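Local coordinates for protein alcohol dehydrogenase, zinc-containing (Thermotoga maritima, PDB 3IP1) that catalyses the NAD(+)-dependent oxidation of scyllo-inosose to 3-dehydro-scyllo-inosose, probably as a step in myo-inositol degradation, at residues K240-P246 against A259-P265. Residues are numbered along the deposited sequence; the frame is centred on the assembly and turned at random.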
loop_
_atom_site.group_PDB
_atom_site.type_symbol
_atom_site.label_atom_id
_atom_site.label_comp_id
_atom_site.label_asym_id
_atom_site.label_seq_id
_atom_site.Cartn_x
_atom_site.Cartn_y
_atom_site.Cartn_z
ATOM N N LYS A 240 -12.483 -5.875 -18.763
ATOM C CA LYS A 240 -13.934 -5.987 -18.899
ATOM C C LYS A 240 -14.677 -5.240 -17.783
ATOM O O LYS A 240 -14.423 -5.462 -16.589
ATOM C CB LYS A 240 -14.363 -7.452 -18.898
ATOM C CG LYS A 240 -14.052 -8.175 -20.202
ATOM C CD LYS A 240 -13.806 -9.628 -19.906
ATOM C CE LYS A 240 -13.496 -10.396 -21.191
ATOM N NZ LYS A 240 -13.051 -11.761 -20.814
ATOM N N VAL A 241 -15.585 -4.355 -18.196
ATOM C CA VAL A 241 -16.478 -3.650 -17.280
ATOM C C VAL A 241 -17.895 -4.194 -17.500
ATOM O O VAL A 241 -18.463 -4.086 -18.591
ATOM C CB VAL A 241 -16.433 -2.108 -17.472
ATOM C CG1 VAL A 241 -17.416 -1.411 -16.552
ATOM C CG2 VAL A 241 -15.012 -1.564 -17.275
ATOM N N ILE A 242 -18.432 -4.793 -16.440
ATOM C CA ILE A 242 -19.752 -5.410 -16.435
ATOM C C ILE A 242 -20.654 -4.691 -15.439
ATOM O O ILE A 242 -20.311 -4.563 -14.241
ATOM C CB ILE A 242 -19.650 -6.898 -16.064
ATOM C CG1 ILE A 242 -18.741 -7.617 -17.063
ATOM C CG2 ILE A 242 -21.041 -7.554 -16.015
ATOM C CD1 ILE A 242 -18.211 -8.937 -16.535
ATOM N N LEU A 243 -21.783 -4.195 -15.946
ATOM C CA LEU A 243 -22.777 -3.517 -15.116
ATOM C C LEU A 243 -24.104 -4.286 -15.049
ATOM O O LEU A 243 -24.631 -4.735 -16.072
ATOM C CB LEU A 243 -22.979 -2.058 -15.557
ATOM C CG LEU A 243 -24.002 -1.296 -14.696
ATOM C CD1 LEU A 243 -23.457 0.019 -14.123
ATOM C CD2 LEU A 243 -25.260 -1.060 -15.502
ATOM N N SER A 244 -24.617 -4.453 -13.831
ATOM C CA SER A 244 -25.903 -5.107 -13.615
ATOM C C SER A 244 -26.937 -4.066 -13.178
ATOM O O SER A 244 -26.752 -3.400 -12.154
ATOM C CB SER A 244 -25.777 -6.214 -12.571
ATOM O OG SER A 244 -27.026 -6.876 -12.400
ATOM N N GLU A 245 -27.999 -3.918 -13.974
ATOM C CA GLU A 245 -29.036 -2.893 -13.765
ATOM C C GLU A 245 -30.323 -3.277 -14.514
ATOM O O GLU A 245 -30.269 -3.561 -15.718
ATOM C CB GLU A 245 -28.533 -1.519 -14.252
ATOM C CG GLU A 245 -29.556 -0.398 -14.240
ATOM C CD GLU A 245 -30.243 -0.224 -12.879
ATOM O OE1 GLU A 245 -31.492 -0.214 -12.847
ATOM O OE2 GLU A 245 -29.548 -0.120 -11.846
ATOM N N PRO A 246 -31.475 -3.311 -13.800
ATOM C CA PRO A 246 -32.766 -3.668 -14.426
ATOM C C PRO A 246 -33.318 -2.611 -15.377
ATOM O O PRO A 246 -34.014 -2.962 -16.321
ATOM C CB PRO A 246 -33.711 -3.835 -13.233
ATOM C CG PRO A 246 -32.839 -3.966 -12.038
ATOM C CD PRO A 246 -31.580 -3.231 -12.332
ATOM N N ALA A 259 -18.913 0.430 -20.731
ATOM C CA ALA A 259 -19.165 -0.942 -20.262
ATOM C C ALA A 259 -19.085 -1.934 -21.419
ATOM O O ALA A 259 -19.620 -1.684 -22.494
ATOM C CB ALA A 259 -20.503 -1.058 -19.576
ATOM N N ASP A 260 -18.427 -3.056 -21.183
ATOM C CA ASP A 260 -18.284 -4.075 -22.202
ATOM C C ASP A 260 -19.487 -4.999 -22.221
ATOM O O ASP A 260 -19.836 -5.537 -23.272
ATOM C CB ASP A 260 -17.016 -4.887 -21.951
ATOM C CG ASP A 260 -15.775 -4.023 -21.957
ATOM O OD1 ASP A 260 -15.356 -3.619 -23.056
ATOM O OD2 ASP A 260 -15.239 -3.730 -20.864
ATOM N N HIS A 261 -20.082 -5.210 -21.048
ATOM C CA HIS A 261 -21.254 -6.058 -20.921
ATOM C C HIS A 261 -22.231 -5.453 -19.934
ATOM O O HIS A 261 -21.830 -4.881 -18.904
ATOM C CB HIS A 261 -20.877 -7.467 -20.461
ATOM C CG HIS A 261 -19.815 -8.107 -21.296
ATOM N ND1 HIS A 261 -20.042 -8.528 -22.591
ATOM C CD2 HIS A 261 -18.522 -8.403 -21.023
ATOM C CE1 HIS A 261 -18.931 -9.051 -23.080
ATOM N NE2 HIS A 261 -17.995 -8.985 -22.150
ATOM N N VAL A 262 -23.514 -5.575 -20.260
ATOM C CA VAL A 262 -24.563 -5.181 -19.337
ATOM C C VAL A 262 -25.489 -6.362 -19.056
ATOM O O VAL A 262 -25.744 -7.172 -19.939
ATOM C CB VAL A 262 -25.340 -3.931 -19.827
ATOM C CG1 VAL A 262 -24.429 -2.704 -19.812
ATOM C CG2 VAL A 262 -25.956 -4.155 -21.221
ATOM N N ILE A 263 -25.953 -6.452 -17.814
ATOM C CA ILE A 263 -26.804 -7.523 -17.341
ATOM C C ILE A 263 -28.107 -6.937 -16.771
ATOM O O ILE A 263 -28.095 -6.061 -15.891
ATOM C CB ILE A 263 -26.094 -8.351 -16.224
ATOM C CG1 ILE A 263 -24.817 -9.024 -16.750
ATOM C CG2 ILE A 263 -27.038 -9.400 -15.623
ATOM C CD1 ILE A 263 -23.922 -9.628 -15.638
ATOM N N ASP A 264 -29.233 -7.425 -17.275
ATOM C CA ASP A 264 -30.524 -7.197 -16.642
ATOM C C ASP A 264 -30.741 -8.355 -15.663
ATOM O O ASP A 264 -31.122 -9.428 -16.082
ATOM C CB ASP A 264 -31.617 -7.148 -17.721
ATOM C CG ASP A 264 -33.017 -6.951 -17.153
ATOM O OD1 ASP A 264 -33.215 -6.894 -15.920
ATOM O OD2 ASP A 264 -33.945 -6.860 -17.974
ATOM N N PRO A 265 -30.492 -8.140 -14.354
ATOM C CA PRO A 265 -30.573 -9.221 -13.365
ATOM C C PRO A 265 -31.958 -9.861 -13.235
ATOM O O PRO A 265 -32.062 -11.003 -12.750
ATOM C CB PRO A 265 -30.204 -8.529 -12.041
ATOM C CG PRO A 265 -30.536 -7.085 -12.250
ATOM C CD PRO A 265 -30.268 -6.825 -13.718
#
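Val241 O is gripped by two backbone donors, Asp260 N at 2.8 Å in the carbonyl plane and His261 N at 3.1 Å, tilted 20° from it. The carboxylate of Asp260 closes the same end of the ladder: with CG beside its own backbone N (chi1 -59°), OD2 reaches back to accept from Val241 N at 2.8 Å through its anti lone pair, and also forms a salt bridge with Lys234. Without this carboxylate, as with an alanine here, Val241 N and the Lys234 ammonium would probably lose their shared acceptor. Further along, the parallel pairing continues from Leu243 N to His261 O, from Ile263 N to Leu243 O (2.8 Å) and from Glu245 N to Ile263 O. On one face, Ile242 CG1 lies at the edge of the His261 ring, while Ile242 CG2 packs against Ile263 CD1 at 3.6 Å. CB of Glu245, probably an NAD(+) ligand, heads away from 259-265, and OE2 takes a hydrogen bond from Gly222 N. Helix 248-257 makes the beta-alpha-beta crossover of this Rossmann fold; it and helix 224-235 cover the Leu243 face, helix 270-277 covers the Ile242 and Ile263 face, and strand 240-244 pairs onward with strand 216-220.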